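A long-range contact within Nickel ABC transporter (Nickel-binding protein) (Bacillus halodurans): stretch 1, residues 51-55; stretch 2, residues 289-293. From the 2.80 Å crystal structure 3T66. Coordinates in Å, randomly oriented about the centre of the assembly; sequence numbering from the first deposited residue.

Stretch 1 (51-55) ENVTI
Stretch 2 289-293: PTLPF

Two loop segments of one chain, neither forming regular helix or strand across the contact, meet here through van der Waals packing alone; no hydrogen bond joins them, and together they bury 216 Å². The register is set by Val53 opposite Leu291, with CA atoms 5.5 Å apart, and by Asn52 near Pro292, CA to CA 6.8 Å. The two segments run in broadly the same direction, although the nearest CA pairs cross over locally.

Val53 is the centre. Its backbone takes the left-handed conformation (phi/psi 62/27), uncommon for a beta-branched residue, between Asn52 at -98/-10 and the extended Thr54 at -110/168. Its CA-to-CB bond points toward the other stretch, and chi1 is t (-157°). The short, forked side chain can therefore touch two neighbours at once: CG2 lies 3.4 Å from Thr290 O and 3.8 Å from Thr290 CB, while CG1 meets Leu291 CD2 at 3.8 Å. Leu291 (-68/148) starts with its CA-to-CB bond directed away, but its longer side chain, chi1 m (-85°) and chi2 t (158°), brings its end back to make this apolar contact. Both residues are buried, as suits hydrocarbon side chains.

Pro292 (-69/-20, C-gamma endo) covers the next largest area. Its CA-to-CB bond points toward stretch 1, and the compact ring offers CG to Thr54 CG2 at 3.6 Å and CD to Val53 O at 3.8 Å. Thr54, with chi1 p (87°), thus contributes a methyl to the contact.

Thr290 (-71/-10) has its CA-to-CB bond sideways and chi1 between wells at 12°. Its carbonyl O lies 3.4 Å from Asn52 O; both atoms are acceptors, so this is proximity without a hydrogen bond. The Asn52 side chain, chi1 m (-47°), leads away from the contact, leaving its polar amide exposed.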

# COMPACT_ATOMS: atom_id res chain seq x y z
N GLU A 51 -2.88 14.00 -6.37
CA GLU A 51 -2.90 15.24 -5.58
C GLU A 51 -3.55 15.08 -4.21
O GLU A 51 -2.91 15.42 -3.21
CB GLU A 51 -3.42 16.47 -6.36
N ASN A 52 -4.77 14.53 -4.12
CA ASN A 52 -5.44 14.40 -2.81
C ASN A 52 -5.31 13.04 -2.14
O ASN A 52 -5.70 12.87 -0.98
CB ASN A 52 -6.93 14.70 -2.93
CG ASN A 52 -7.20 15.95 -3.70
OD1 ASN A 52 -6.82 17.05 -3.25
ND2 ASN A 52 -7.83 15.81 -4.88
N VAL A 53 -4.81 12.07 -2.88
CA VAL A 53 -4.79 10.70 -2.41
C VAL A 53 -6.20 10.11 -2.16
O VAL A 53 -6.37 9.21 -1.34
CB VAL A 53 -3.90 10.56 -1.16
CG1 VAL A 53 -3.45 9.15 -1.02
CG2 VAL A 53 -2.67 11.42 -1.28
N THR A 54 -7.21 10.60 -2.85
CA THR A 54 -8.52 9.94 -2.73
C THR A 54 -8.92 9.19 -4.00
O THR A 54 -8.32 9.36 -5.05
CB THR A 54 -9.69 10.91 -2.33
OG1 THR A 54 -10.24 11.52 -3.49
CG2 THR A 54 -9.20 12.00 -1.43
N ILE A 55 -9.96 8.37 -3.86
CA ILE A 55 -10.64 7.66 -4.94
C ILE A 55 -11.31 8.62 -5.94
O ILE A 55 -12.26 9.33 -5.59
CB ILE A 55 -11.65 6.72 -4.31
CG1 ILE A 55 -10.88 5.71 -3.41
CG2 ILE A 55 -12.42 6.00 -5.38
CD1 ILE A 55 -11.37 5.50 -1.92
N PRO A 289 0.54 11.00 5.97
CA PRO A 289 -0.05 12.29 6.20
C PRO A 289 -0.94 12.78 5.03
O PRO A 289 -1.95 13.40 5.29
CB PRO A 289 1.18 13.19 6.42
CG PRO A 289 2.30 12.20 6.81
CD PRO A 289 2.02 11.07 5.94
N THR A 290 -0.58 12.49 3.79
CA THR A 290 -1.25 13.08 2.64
C THR A 290 -2.69 12.59 2.39
O THR A 290 -3.43 13.14 1.58
CB THR A 290 -0.40 12.90 1.39
OG1 THR A 290 0.65 11.97 1.67
CG2 THR A 290 0.26 14.18 1.05
N LEU A 291 -3.06 11.54 3.13
CA LEU A 291 -4.38 10.93 3.02
C LEU A 291 -5.39 11.91 3.55
O LEU A 291 -5.07 12.71 4.42
CB LEU A 291 -4.43 9.64 3.81
CG LEU A 291 -3.93 8.40 3.07
CD1 LEU A 291 -3.53 7.34 4.05
CD2 LEU A 291 -4.98 7.81 2.14
N PRO A 292 -6.61 11.89 2.99
CA PRO A 292 -7.61 12.85 3.40
C PRO A 292 -8.11 12.60 4.84
O PRO A 292 -8.64 13.50 5.47
CB PRO A 292 -8.72 12.63 2.37
CG PRO A 292 -8.59 11.21 1.99
CD PRO A 292 -7.13 10.98 1.95
N PHE A 293 -7.91 11.40 5.37
CA PHE A 293 -8.38 11.04 6.72
C PHE A 293 -7.30 10.83 7.75
O PHE A 293 -7.49 10.05 8.67
CB PHE A 293 -9.27 9.80 6.68
CG PHE A 293 -8.70 8.65 5.87
CD1 PHE A 293 -7.73 7.82 6.39
CD2 PHE A 293 -9.18 8.37 4.58
CE1 PHE A 293 -7.25 6.74 5.64
CE2 PHE A 293 -8.70 7.30 3.85
CZ PHE A 293 -7.74 6.48 4.39